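Local coordinates for protein photoreceptor-histidine kinase BphP (Stigmatella aurantiaca DW4/3-1, PDB 6BAF) that probably senses red and far-red light through a bilin chromophore held by a cysteine and passes the signal on as a histidine kinase, at residues C3-I8 with P195-L201; I210-Y215 with S239-L245. One frame throughout, in Å; residues are numbered along the deposited sequence.

Overall arrangement
Both contacts touch the same bilin, and their centres lie about 15 Å apart. Contact 1 is only partly buried. It joins the N-terminal loop before strand 13-14 to helix 196-202 in the GAF domain, and it includes the cysteine that carries the chromophore. Contact 2 is buried and lies nearer the centre of the chain. It sets the loop after strand 207-210 against the start of helix 242-251. Contact 1 mixes polar bonds, from an amide and a carboxylate to backbone groups, with apolar packing of I8. Contact 2 is mostly aliphatic packing with one hydroxyl pair. The two touch where the E6 carboxylate probably hydrogen-bonds, weakly, to S241 OG and where I8 packs on S241.

Contact 1. Residues C3-I8 with P195-L201; sequences CDREPI and PRQAREL. With BLR (3-[5-[(Z)-(4-ethenyl-3-methyl-5-oxidanylidene-pyrrol-2-ylidene)methyl]-2-[[5-[(Z)-(3-ethenyl-4-methyl-5-oxidanylidene-pyrrol-2-ylidene)methyl]-3-(3-hydroxy-3-oxopropyl)-4-methyl-1H-pyrrol-2-yl]methyl]-4-methyl-1H-pyrrol-3-yl]propanoic acid), chain B.
Q197 places its CG between its own backbone N and carbonyl carbon (chi1 80°) and bends at chi2 (-77°). These torsions carry the amide against the backbone of C3-I8. NE2 bridges two carbonyls there. Q197 NE2 gives one hydrogen bond to C3 O at 3.1 Å, close to the amide plane and in the plane of that carbonyl. The other goes to E6 O. At 2.5 Å between Q197 NE2 and E6 O it is very short, so its exact length and geometry are doubtful. The D4 carboxylate meets the helix start. D4 OD1 accepts from R196 N at 2.9 Å, with the donor above the carboxylate plane. That N-H belongs to the first turn of helix 196-202, whose N-cap is P195, so the negative charge probably suits this helix end. A water donates to the same OD1 and accepts from R199 NH2.

P195 closes the PASDIP sequence of the GAF domain, a phytochrome signature. The chromophore meets both segments here. C3 SG is bonded to BLR CBC at 1.9 Å, the thioether link of bacteriophytochromes to their bilin. P195 CD approaches BLR C1D to 3.2 Å. Deeper in, I8 CD1 rests 3.7 Å from A198 CA and 3.8 Å from L201 CD2, while its CG2 branch lies near the BLR methyl CMD.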
ATOM      1  N   CYS A   3      14.833  32.032 -17.052  1.00 69.37           N
ATOM      2  CA  CYS A   3      13.873  30.954 -16.802  1.00 64.04           C
ATOM      3  C   CYS A   3      13.408  30.895 -15.353  1.00 58.82           C
ATOM      4  O   CYS A   3      12.241  30.561 -15.088  1.00 58.64           O
ATOM      5  CB  CYS A   3      14.513  29.620 -17.194  1.00 58.84           C
ATOM      6  SG  CYS A   3      14.897  29.600 -18.966  1.00 82.30           S
ATOM      7  N   ASP A   4      14.303  31.217 -14.418  1.00 59.67           N
ATOM      8  CA  ASP A   4      14.118  31.027 -12.986  1.00 55.60           C
ATOM      9  C   ASP A   4      13.129  32.015 -12.366  1.00 57.25           C
ATOM     10  O   ASP A   4      12.797  31.859 -11.192  1.00 59.90           O
ATOM     11  CB  ASP A   4      15.483  31.138 -12.269  1.00 57.33           C
ATOM     12  CG  ASP A   4      16.559  30.089 -12.767  1.00 62.54           C
ATOM     13  OD1 ASP A   4      16.252  28.980 -13.310  1.00 54.68           O
ATOM     14  OD2 ASP A   4      17.769  30.377 -12.579  1.00 63.70           O
ATOM     15  N   ARG A   5      12.620  33.005 -13.104  1.00 60.70           N
ATOM     16  CA  ARG A   5      11.892  34.090 -12.445  1.00 62.32           C
ATOM     17  C   ARG A   5      10.381  34.008 -12.540  1.00 59.39           C
ATOM     18  O   ARG A   5       9.705  34.505 -11.640  1.00 62.11           O
ATOM     19  CB  ARG A   5      12.337  35.459 -12.976  1.00 71.11           C
ATOM     20  CG  ARG A   5      13.765  35.789 -12.551  1.00 80.24           C
ATOM     21  CD  ARG A   5      13.763  36.338 -11.123  1.00 87.76           C
ATOM     22  NE  ARG A   5      14.838  37.311 -10.921  1.00 99.80           N
ATOM     23  CZ  ARG A   5      14.839  38.256  -9.980  1.00103.59           C
ATOM     24  NH1 ARG A   5      13.796  38.375  -9.148  1.00 99.38           N
ATOM     25  NH2 ARG A   5      15.883  39.084  -9.889  1.00105.42           N
ATOM     26  N   GLU A   6       9.815  33.415 -13.578  1.00 60.76           N
ATOM     27  CA  GLU A   6       8.369  33.264 -13.626  1.00 59.51           C
ATOM     28  C   GLU A   6       7.889  32.550 -12.367  1.00 58.96           C
ATOM     29  O   GLU A   6       8.476  31.535 -11.987  1.00 59.74           O
ATOM     30  CB  GLU A   6       7.967  32.463 -14.852  1.00 60.67           C
ATOM     31  CG  GLU A   6       6.522  32.017 -14.811  1.00 62.69           C
ATOM     32  CD  GLU A   6       6.253  30.803 -15.716  1.00 64.49           C
ATOM     33  OE1 GLU A   6       7.270  30.178 -16.175  1.00 59.24           O
ATOM     34  OE2 GLU A   6       5.034  30.498 -15.943  1.00 57.09           O
ATOM     35  N   PRO A   7       6.874  33.057 -11.675  1.00 59.95           N
ATOM     36  CA  PRO A   7       6.499  32.429 -10.405  1.00 56.78           C
ATOM     37  C   PRO A   7       6.168  30.936 -10.531  1.00 61.29           C
ATOM     38  O   PRO A   7       7.027  30.117 -10.186  1.00 68.42           O
ATOM     39  CB  PRO A   7       5.303  33.269  -9.934  1.00 57.93           C
ATOM     40  CG  PRO A   7       5.578  34.624 -10.489  1.00 57.23           C
ATOM     41  CD  PRO A   7       6.279  34.400 -11.823  1.00 57.47           C
ATOM     42  N   ILE A   8       4.961  30.575 -10.949  1.00 50.63           N
ATOM     43  CA  ILE A   8       4.447  29.225 -11.265  1.00 45.39           C
ATOM     44  C   ILE A   8       3.519  28.738 -10.166  1.00 41.10           C
ATOM     45  O   ILE A   8       2.542  28.054 -10.468  1.00 41.46           O
ATOM     46  CB  ILE A   8       5.496  28.134 -11.638  1.00 46.02           C
ATOM     47  CG1 ILE A   8       6.145  27.412 -10.435  1.00 39.81           C
ATOM     48  CG2 ILE A   8       6.455  28.606 -12.805  1.00 40.10           C
ATOM     49  CD1 ILE A   8       6.914  26.154 -10.836  1.00 39.71           C
ATOM     50  N   PRO A 195      13.598  24.813 -14.578  1.00 40.25           N
ATOM     51  CA  PRO A 195      14.280  25.961 -13.976  1.00 43.60           C
ATOM     52  C   PRO A 195      14.131  25.941 -12.469  1.00 46.48           C
ATOM     53  O   PRO A 195      13.379  25.162 -11.877  1.00 41.77           O
ATOM     54  CB  PRO A 195      13.585  27.181 -14.597  1.00 41.21           C
ATOM     55  CG  PRO A 195      12.191  26.655 -14.970  1.00 44.52           C
ATOM     56  CD  PRO A 195      12.419  25.199 -15.375  1.00 35.93           C
ATOM     57  N   ARG A 196      14.829  26.876 -11.851  1.00 47.27           N
ATOM     58  CA  ARG A 196      15.135  26.749 -10.440  1.00 46.12           C
ATOM     59  C   ARG A 196      13.888  26.864  -9.560  1.00 44.93           C
ATOM     60  O   ARG A 196      13.764  26.150  -8.561  1.00 43.73           O
ATOM     61  CB  ARG A 196      16.171  27.787 -10.079  1.00 49.67           C
ATOM     62  CG  ARG A 196      16.125  28.169  -8.684  1.00 56.23           C
ATOM     63  CD  ARG A 196      17.517  28.369  -8.269  1.00 66.18           C
ATOM     64  NE  ARG A 196      17.521  29.277  -7.142  1.00 78.39           N
ATOM     65  CZ  ARG A 196      18.563  29.422  -6.333  1.00 86.63           C
ATOM     66  NH1 ARG A 196      19.653  28.677  -6.546  1.00 86.77           N
ATOM     67  NH2 ARG A 196      18.493  30.282  -5.319  1.00 88.71           N
ATOM     68  N   GLN A 197      12.950  27.739  -9.895  1.00 44.55           N
ATOM     69  CA  GLN A 197      11.752  27.779  -9.066  1.00 46.64           C
ATOM     70  C   GLN A 197      10.883  26.528  -9.251  1.00 43.60           C
ATOM     71  O   GLN A 197      10.112  26.189  -8.349  1.00 42.67           O
ATOM     72  CB  GLN A 197      10.945  29.058  -9.353  1.00 43.38           C
ATOM     73  CG  GLN A 197      10.065  29.038 -10.616  1.00 45.42           C
ATOM     74  CD  GLN A 197      10.836  29.216 -11.921  1.00 50.83           C
ATOM     75  OE1 GLN A 197      11.976  28.736 -12.078  1.00 47.81           O
ATOM     76  NE2 GLN A 197      10.214  29.913 -12.873  1.00 49.75           N
ATOM     77  N   ALA A 198      10.983  25.832 -10.388  1.00 41.19           N
ATOM     78  CA  ALA A 198      10.290  24.553 -10.525  1.00 40.05           C
ATOM     79  C   ALA A 198      10.958  23.504  -9.650  1.00 37.99           C
ATOM     80  O   ALA A 198      10.286  22.794  -8.887  1.00 39.59           O
ATOM     81  CB  ALA A 198      10.272  24.100 -11.988  1.00 36.58           C
ATOM     82  N   ARG A 199      12.288  23.432  -9.709  1.00 35.04           N
ATOM     83  CA  ARG A 199      13.021  22.470  -8.905  1.00 39.81           C
ATOM     84  C   ARG A 199      12.760  22.672  -7.423  1.00 43.21           C
ATOM     85  O   ARG A 199      12.670  21.699  -6.666  1.00 37.83           O
ATOM     86  CB  ARG A 199      14.508  22.587  -9.145  1.00 36.90           C
ATOM     87  CG  ARG A 199      15.093  21.948 -10.395  1.00 38.41           C
ATOM     88  CD  ARG A 199      16.600  22.249 -10.293  1.00 42.61           C
ATOM     89  NE  ARG A 199      16.939  23.035 -11.425  1.00 56.19           N
ATOM     90  CZ  ARG A 199      17.621  24.161 -11.463  1.00 47.27           C
ATOM     91  NH1 ARG A 199      18.178  24.731 -10.401  1.00 46.67           N
ATOM     92  NH2 ARG A 199      17.749  24.683 -12.655  1.00 49.69           N
ATOM     93  N   GLU A 200      12.663  23.929  -6.985  1.00 42.50           N
ATOM     94  CA  GLU A 200      12.381  24.204  -5.583  1.00 45.52           C
ATOM     95  C   GLU A 200      10.967  23.784  -5.211  1.00 40.77           C
ATOM     96  O   GLU A 200      10.744  23.244  -4.128  1.00 40.13           O
ATOM     97  CB  GLU A 200      12.586  25.690  -5.281  1.00 45.43           C
ATOM     98  CG  GLU A 200      14.051  26.063  -5.068  1.00 51.74           C
ATOM     99  CD  GLU A 200      14.286  27.580  -5.076  1.00 64.80           C
ATOM    100  OE1 GLU A 200      13.329  28.351  -5.403  1.00 63.94           O
ATOM    101  OE2 GLU A 200      15.437  27.987  -4.767  1.00 70.83           O
ATOM    102  N   LEU A 201       9.997  24.071  -6.062  1.00 35.81           N
ATOM    103  CA  LEU A 201       8.659  23.556  -5.812  1.00 41.56           C
ATOM    104  C   LEU A 201       8.651  22.027  -5.771  1.00 39.18           C
ATOM    105  O   LEU A 201       7.962  21.424  -4.938  1.00 41.01           O
ATOM    106  CB  LEU A 201       7.718  24.077  -6.886  1.00 36.60           C
ATOM    107  CG  LEU A 201       6.306  23.513  -6.825  1.00 39.42           C
ATOM    108  CD1 LEU A 201       5.673  23.855  -5.491  1.00 40.88           C
ATOM    109  CD2 LEU A 201       5.521  24.141  -7.942  1.00 38.51           C
TER
HETATM  110  CHA BLR B 401       8.822  21.844 -15.818  1.00 38.50           C
HETATM  111  NA  BLR B 401      10.296  20.609 -17.467  1.00 39.44           N
HETATM  112  C1A BLR B 401       9.424  20.615 -16.448  1.00 42.04           C
HETATM  113  C2A BLR B 401       9.147  19.309 -16.034  1.00 37.67           C
HETATM  114  C3A BLR B 401       9.886  18.480 -16.799  1.00 42.52           C
HETATM  115  C4A BLR B 401      10.585  19.300 -17.698  1.00 41.82           C
HETATM  116  CMA BLR B 401       9.914  16.928 -16.661  1.00 38.38           C
HETATM  117  CAA BLR B 401       8.193  18.936 -14.897  1.00 34.23           C
HETATM  118  CBA BLR B 401       6.706  18.919 -15.338  1.00 37.04           C
HETATM  119  CGA BLR B 401       6.360  17.652 -16.136  1.00 41.29           C
HETATM  120  O1A BLR B 401       6.528  16.541 -15.554  1.00 38.66           O
HETATM  121  O2A BLR B 401       5.922  17.687 -17.349  1.00 38.29           O
HETATM  122  CHB BLR B 401      11.581  18.939 -18.779  1.00 41.32           C
HETATM  123  NB  BLR B 401      10.491  16.895 -19.768  1.00 44.16           N
HETATM  124  C1B BLR B 401      11.643  17.816 -19.435  1.00 41.51           C
HETATM  125  C2B BLR B 401      12.855  17.211 -20.039  1.00 42.83           C
HETATM  126  C3B BLR B 401      12.544  16.004 -20.689  1.00 49.38           C
HETATM  127  C4B BLR B 401      11.085  15.731 -20.562  1.00 51.75           C
HETATM  128  CMB BLR B 401      14.277  17.778 -19.967  1.00 44.80           C
HETATM  129  OB  BLR B 401      10.465  14.825 -20.992  1.00 55.23           O
HETATM  130  CAB BLR B 401      13.611  15.134 -21.375  1.00 47.19           C
HETATM  131  CBB BLR B 401      13.332  13.944 -21.853  1.00 49.97           C
HETATM  132  NC  BLR B 401      11.353  24.727 -19.786  1.00 43.09           N
HETATM  133  C1C BLR B 401      12.287  25.011 -20.949  1.00 49.36           C
HETATM  134  C2C BLR B 401      12.556  26.480 -20.895  1.00 51.70           C
HETATM  135  C3C BLR B 401      11.891  27.097 -19.804  1.00 50.01           C
HETATM  136  C4C BLR B 401      11.112  26.047 -19.073  1.00 45.79           C
HETATM  137  CMC BLR B 401      13.461  27.170 -21.893  1.00 58.02           C
HETATM  138  OC  BLR B 401      12.704  24.242 -21.746  1.00 51.59           O
HETATM  139  CAC BLR B 401      11.939  28.593 -19.440  1.00 56.94           C
HETATM  140  CBC BLR B 401      13.102  29.246 -19.271  1.00 66.13           C
HETATM  141  CHD BLR B 401      10.373  26.245 -18.026  1.00 43.89           C
HETATM  142  ND  BLR B 401       9.917  23.689 -17.268  1.00 38.09           N
HETATM  143  C1D BLR B 401       9.740  25.157 -17.194  1.00 42.25           C
HETATM  144  C2D BLR B 401       8.798  25.515 -16.146  1.00 41.84           C
HETATM  145  C3D BLR B 401       8.383  24.270 -15.512  1.00 37.15           C
HETATM  146  C4D BLR B 401       9.072  23.102 -16.170  1.00 42.41           C
HETATM  147  CMD BLR B 401       8.371  26.943 -15.785  1.00 39.55           C
HETATM  148  CAD BLR B 401       7.392  24.145 -14.374  1.00 33.98           C
HETATM  149  CBD BLR B 401       6.033  23.792 -14.957  1.00 36.64           C
HETATM  150  CGD BLR B 401       5.152  23.860 -13.724  1.00 40.86           C
HETATM  151  O1D BLR B 401       5.371  23.054 -12.757  1.00 36.54           O
HETATM  152  O2D BLR B 401       4.280  24.779 -13.652  1.00 40.77           O
HETATM  153  O   HOH W   1      18.273  26.877 -13.899  1.00 52.14           O

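Contact 2. Residues I210-Y215 with S239-L245; sequences IPTIDY and SVSPIHL. With BLR (3-[5-[(Z)-(4-ethenyl-3-methyl-5-oxidanylidene-pyrrol-2-ylidene)methyl]-2-[[5-[(Z)-(3-ethenyl-4-methyl-5-oxidanylidene-pyrrol-2-ylidene)methyl]-3-(3-hydroxy-3-oxopropyl)-4-methyl-1H-pyrrol-2-yl]methyl]-4-methyl-1H-pyrrol-3-yl]propanoic acid), chain B.
I210 meets V240 tip to tip, and its branches touch three residues of 239-245. From CB the side chain forks. I210 CG2 turns to L245 and lies 4.0 Å from L245 CD2. I210 CG1 goes the other way and meets V240 CG1 at 4.0 Å. At the end, I210 CD1 sits 3.8 Å from V240 CG2. The same methyl also comes to the edge of the H244 ring, near its plane, and close to the bilin carboxylate oxygen O2A.

L245 fills the middle of the contact. Its CD2 also packs on I213 CB, the two side chains sliding past each other in opposite directions. CD1 meets Y215 at CE2, and these side chains cross at about a right angle. Y215 holds its CG between the backbone N and the carbonyl carbon (chi1 65°), and the ring reaches over to S239. Y215 OH shares a hydrogen bond of 2.7 Å with S239 OG, which lies in the ring plane at its edge.

The second segment also holds the bilin. S241 N donates to BLR O2D at 2.9 Å. In H244, chi1 of -179° sends the ring to the bilin, and chi2 of 55° turns one face to BLR C1A, which lies toward the ring's rim. H244 NE2 donates to BLR O2A in the ring plane at 2.8 Å. S241 is the N-cap of helix 242-251, and its OG accepts a weak bond from I243 N.

Q254 NE2 hydrogen-bonds to T212 OG1 and D214 OD2, tying the 210-215 loop to the residue just before strand 255-263. S239 is backbone-bonded to A13 of the N-terminal segment. Such a histidine on the bilin, with both propionates held by the protein, is typical of the GAF chromophore pocket of phytochromes.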
ATOM      1  N   ILE A 210      -0.115  16.362 -15.776  1.00 38.69           N
ATOM      2  CA  ILE A 210      -0.756  17.152 -16.825  1.00 38.06           C
ATOM      3  C   ILE A 210      -1.433  16.159 -17.763  1.00 38.39           C
ATOM      4  O   ILE A 210      -0.785  15.660 -18.689  1.00 38.18           O
ATOM      5  CB  ILE A 210       0.279  18.012 -17.563  1.00 35.64           C
ATOM      6  CG1 ILE A 210       1.101  18.807 -16.557  1.00 36.71           C
ATOM      7  CG2 ILE A 210      -0.391  18.912 -18.646  1.00 35.75           C
ATOM      8  CD1 ILE A 210       2.404  19.353 -17.135  1.00 34.51           C
ATOM      9  N   PRO A 211      -2.702  15.806 -17.549  1.00 37.75           N
ATOM     10  CA  PRO A 211      -3.297  14.712 -18.349  1.00 42.60           C
ATOM     11  C   PRO A 211      -3.574  15.090 -19.790  1.00 43.71           C
ATOM     12  O   PRO A 211      -3.713  14.186 -20.619  1.00 40.80           O
ATOM     13  CB  PRO A 211      -4.595  14.374 -17.599  1.00 39.98           C
ATOM     14  CG  PRO A 211      -4.852  15.553 -16.678  1.00 40.93           C
ATOM     15  CD  PRO A 211      -3.543  16.216 -16.410  1.00 36.26           C
ATOM     16  N   THR A 212      -3.707  16.381 -20.105  1.00 40.64           N
ATOM     17  CA  THR A 212      -3.670  16.869 -21.478  1.00 41.43           C
ATOM     18  C   THR A 212      -3.043  18.258 -21.491  1.00 44.91           C
ATOM     19  O   THR A 212      -3.394  19.113 -20.660  1.00 42.24           O
ATOM     20  CB  THR A 212      -5.053  16.918 -22.124  1.00 44.18           C
ATOM     21  OG1 THR A 212      -4.897  17.452 -23.438  1.00 49.14           O
ATOM     22  CG2 THR A 212      -6.035  17.801 -21.343  1.00 45.83           C
ATOM     23  N   ILE A 213      -2.095  18.481 -22.405  1.00 40.38           N
ATOM     24  CA  ILE A 213      -1.520  19.817 -22.488  1.00 44.24           C
ATOM     25  C   ILE A 213      -2.433  20.821 -23.175  1.00 47.75           C
ATOM     26  O   ILE A 213      -2.115  22.005 -23.158  1.00 51.28           O
ATOM     27  CB  ILE A 213      -0.170  19.857 -23.217  1.00 47.06           C
ATOM     28  CG1 ILE A 213      -0.391  19.674 -24.722  1.00 46.78           C
ATOM     29  CG2 ILE A 213       0.797  18.853 -22.584  1.00 41.20           C
ATOM     30  CD1 ILE A 213       0.893  19.874 -25.545  1.00 48.36           C
ATOM     31  N   ASP A 214      -3.573  20.395 -23.740  1.00 48.02           N
ATOM     32  CA  ASP A 214      -4.547  21.278 -24.403  1.00 50.84           C
ATOM     33  C   ASP A 214      -5.755  21.434 -23.498  1.00 50.46           C
ATOM     34  O   ASP A 214      -6.665  20.595 -23.493  1.00 55.51           O
ATOM     35  CB  ASP A 214      -4.981  20.718 -25.753  1.00 53.12           C
ATOM     36  CG  ASP A 214      -3.830  20.661 -26.737  1.00 61.65           C
ATOM     37  OD1 ASP A 214      -3.070  21.664 -26.807  1.00 63.25           O
ATOM     38  OD2 ASP A 214      -3.669  19.604 -27.405  1.00 69.29           O
ATOM     39  N   TYR A 215      -5.761  22.496 -22.717  1.00 49.80           N
ATOM     40  CA  TYR A 215      -6.878  22.727 -21.823  1.00 49.19           C
ATOM     41  C   TYR A 215      -7.057  24.226 -21.701  1.00 48.15           C
ATOM     42  O   TYR A 215      -6.109  24.999 -21.869  1.00 46.97           O
ATOM     43  CB  TYR A 215      -6.643  22.082 -20.442  1.00 45.63           C
ATOM     44  CG  TYR A 215      -5.477  22.663 -19.638  1.00 41.68           C
ATOM     45  CD1 TYR A 215      -5.675  23.749 -18.776  1.00 45.18           C
ATOM     46  CD2 TYR A 215      -4.206  22.110 -19.713  1.00 43.14           C
ATOM     47  CE1 TYR A 215      -4.615  24.291 -18.027  1.00 40.33           C
ATOM     48  CE2 TYR A 215      -3.138  22.627 -18.970  1.00 45.66           C
ATOM     49  CZ  TYR A 215      -3.363  23.727 -18.133  1.00 42.07           C
ATOM     50  OH  TYR A 215      -2.348  24.232 -17.393  1.00 40.22           O
ATOM     51  N   SER A 239      -2.660  25.009 -12.550  1.00 38.74           N
ATOM     52  CA  SER A 239      -2.347  25.197 -13.958  1.00 36.59           C
ATOM     53  C   SER A 239      -0.856  25.399 -14.126  1.00 38.69           C
ATOM     54  O   SER A 239      -0.241  26.196 -13.407  1.00 41.43           O
ATOM     55  CB  SER A 239      -3.115  26.402 -14.512  1.00 39.94           C
ATOM     56  OG  SER A 239      -2.936  26.460 -15.917  1.00 41.45           O
ATOM     57  N   VAL A 240      -0.244  24.695 -15.080  1.00 38.49           N
ATOM     58  CA  VAL A 240       1.218  24.738 -15.064  1.00 41.84           C
ATOM     59  C   VAL A 240       1.721  25.838 -15.989  1.00 40.42           C
ATOM     60  O   VAL A 240       0.968  26.389 -16.799  1.00 39.23           O
ATOM     61  CB  VAL A 240       1.855  23.384 -15.432  1.00 44.61           C
ATOM     62  CG1 VAL A 240       1.358  22.264 -14.474  1.00 43.84           C
ATOM     63  CG2 VAL A 240       1.615  23.076 -16.890  1.00 39.27           C
ATOM     64  N   SER A 241       2.998  26.149 -15.876  1.00 40.34           N
ATOM     65  CA  SER A 241       3.530  27.296 -16.588  1.00 45.87           C
ATOM     66  C   SER A 241       3.286  27.177 -18.095  1.00 46.87           C
ATOM     67  O   SER A 241       3.568  26.119 -18.689  1.00 44.46           O
ATOM     68  CB  SER A 241       5.004  27.435 -16.276  1.00 45.30           C
ATOM     69  OG  SER A 241       5.684  28.050 -17.348  1.00 48.79           O
ATOM     70  N   PRO A 242       2.740  28.224 -18.737  1.00 49.77           N
ATOM     71  CA  PRO A 242       2.471  28.167 -20.187  1.00 48.35           C
ATOM     72  C   PRO A 242       3.696  27.892 -21.018  1.00 44.88           C
ATOM     73  O   PRO A 242       3.586  27.271 -22.075  1.00 48.90           O
ATOM     74  CB  PRO A 242       1.910  29.564 -20.488  1.00 47.17           C
ATOM     75  CG  PRO A 242       1.298  30.012 -19.170  1.00 50.14           C
ATOM     76  CD  PRO A 242       2.210  29.459 -18.117  1.00 50.34           C
ATOM     77  N   ILE A 243       4.874  28.331 -20.589  1.00 42.04           N
ATOM     78  CA  ILE A 243       6.040  28.039 -21.403  1.00 41.58           C
ATOM     79  C   ILE A 243       6.391  26.552 -21.349  1.00 46.82           C
ATOM     80  O   ILE A 243       6.985  26.015 -22.293  1.00 41.76           O
ATOM     81  CB  ILE A 243       7.214  28.933 -20.955  1.00 47.42           C
ATOM     82  CG1 ILE A 243       8.428  28.725 -21.844  1.00 53.20           C
ATOM     83  CG2 ILE A 243       7.644  28.604 -19.572  1.00 47.68           C
ATOM     84  CD1 ILE A 243       9.538  29.751 -21.599  1.00 60.86           C
ATOM     85  N   HIS A 244       6.092  25.865 -20.235  1.00 45.57           N
ATOM     86  CA  HIS A 244       6.319  24.425 -20.223  1.00 43.96           C
ATOM     87  C   HIS A 244       5.333  23.719 -21.147  1.00 42.33           C
ATOM     88  O   HIS A 244       5.708  22.773 -21.848  1.00 45.12           O
ATOM     89  CB  HIS A 244       6.223  23.858 -18.800  1.00 43.46           C
ATOM     90  CG  HIS A 244       6.473  22.387 -18.732  1.00 40.11           C
ATOM     91  ND1 HIS A 244       7.623  21.808 -19.229  1.00 39.16           N
ATOM     92  CD2 HIS A 244       5.692  21.367 -18.293  1.00 42.59           C
ATOM     93  CE1 HIS A 244       7.564  20.501 -19.054  1.00 42.37           C
ATOM     94  NE2 HIS A 244       6.406  20.205 -18.478  1.00 42.43           N
ATOM     95  N   LEU A 245       4.076  24.163 -21.178  1.00 41.40           N
ATOM     96  CA  LEU A 245       3.141  23.551 -22.118  1.00 47.47           C
ATOM     97  C   LEU A 245       3.608  23.692 -23.564  1.00 55.72           C
ATOM     98  O   LEU A 245       3.344  22.794 -24.380  1.00 52.80           O
ATOM     99  CB  LEU A 245       1.749  24.124 -21.947  1.00 44.59           C
ATOM    100  CG  LEU A 245       1.211  23.822 -20.556  1.00 47.99           C
ATOM    101  CD1 LEU A 245      -0.119  24.489 -20.360  1.00 44.94           C
ATOM    102  CD2 LEU A 245       1.118  22.256 -20.287  1.00 42.62           C
TER
HETATM  103  CHA BLR B 401       8.822  21.844 -15.818  1.00 38.50           C
HETATM  104  NA  BLR B 401      10.296  20.609 -17.467  1.00 39.44           N
HETATM  105  C1A BLR B 401       9.424  20.615 -16.448  1.00 42.04           C
HETATM  106  C2A BLR B 401       9.147  19.309 -16.034  1.00 37.67           C
HETATM  107  C3A BLR B 401       9.886  18.480 -16.799  1.00 42.52           C
HETATM  108  C4A BLR B 401      10.585  19.300 -17.698  1.00 41.82           C
HETATM  109  CMA BLR B 401       9.914  16.928 -16.661  1.00 38.38           C
HETATM  110  CAA BLR B 401       8.193  18.936 -14.897  1.00 34.23           C
HETATM  111  CBA BLR B 401       6.706  18.919 -15.338  1.00 37.04           C
HETATM  112  CGA BLR B 401       6.360  17.652 -16.136  1.00 41.29           C
HETATM  113  O1A BLR B 401       6.528  16.541 -15.554  1.00 38.66           O
HETATM  114  O2A BLR B 401       5.922  17.687 -17.349  1.00 38.29           O
HETATM  115  CHB BLR B 401      11.581  18.939 -18.779  1.00 41.32           C
HETATM  116  NB  BLR B 401      10.491  16.895 -19.768  1.00 44.16           N
HETATM  117  C1B BLR B 401      11.643  17.816 -19.435  1.00 41.51           C
HETATM  118  C2B BLR B 401      12.855  17.211 -20.039  1.00 42.83           C
HETATM  119  C3B BLR B 401      12.544  16.004 -20.689  1.00 49.38           C
HETATM  120  C4B BLR B 401      11.085  15.731 -20.562  1.00 51.75           C
HETATM  121  CMB BLR B 401      14.277  17.778 -19.967  1.00 44.80           C
HETATM  122  OB  BLR B 401      10.465  14.825 -20.992  1.00 55.23           O
HETATM  123  CAB BLR B 401      13.611  15.134 -21.375  1.00 47.19           C
HETATM  124  CBB BLR B 401      13.332  13.944 -21.853  1.00 49.97           C
HETATM  125  NC  BLR B 401      11.353  24.727 -19.786  1.00 43.09           N
HETATM  126  C1C BLR B 401      12.287  25.011 -20.949  1.00 49.36           C
HETATM  127  C2C BLR B 401      12.556  26.480 -20.895  1.00 51.70           C
HETATM  128  C3C BLR B 401      11.891  27.097 -19.804  1.00 50.01           C
HETATM  129  C4C BLR B 401      11.112  26.047 -19.073  1.00 45.79           C
HETATM  130  CMC BLR B 401      13.461  27.170 -21.893  1.00 58.02           C
HETATM  131  OC  BLR B 401      12.704  24.242 -21.746  1.00 51.59           O
HETATM  132  CAC BLR B 401      11.939  28.593 -19.440  1.00 56.94           C
HETATM  133  CBC BLR B 401      13.102  29.246 -19.271  1.00 66.13           C
HETATM  134  CHD BLR B 401      10.373  26.245 -18.026  1.00 43.89           C
HETATM  135  ND  BLR B 401       9.917  23.689 -17.268  1.00 38.09           N
HETATM  136  C1D BLR B 401       9.740  25.157 -17.194  1.00 42.25           C
HETATM  137  C2D BLR B 401       8.798  25.515 -16.146  1.00 41.84           C
HETATM  138  C3D BLR B 401       8.383  24.270 -15.512  1.00 37.15           C
HETATM  139  C4D BLR B 401       9.072  23.102 -16.170  1.00 42.41           C
HETATM  140  CMD BLR B 401       8.371  26.943 -15.785  1.00 39.55           C
HETATM  141  CAD BLR B 401       7.392  24.145 -14.374  1.00 33.98           C
HETATM  142  CBD BLR B 401       6.033  23.792 -14.957  1.00 36.64           C
HETATM  143  CGD BLR B 401       5.152  23.860 -13.724  1.00 40.86           C
HETATM  144  O1D BLR B 401       5.371  23.054 -12.757  1.00 36.54           O
HETATM  145  O2D BLR B 401       4.280  24.779 -13.652  1.00 40.77           O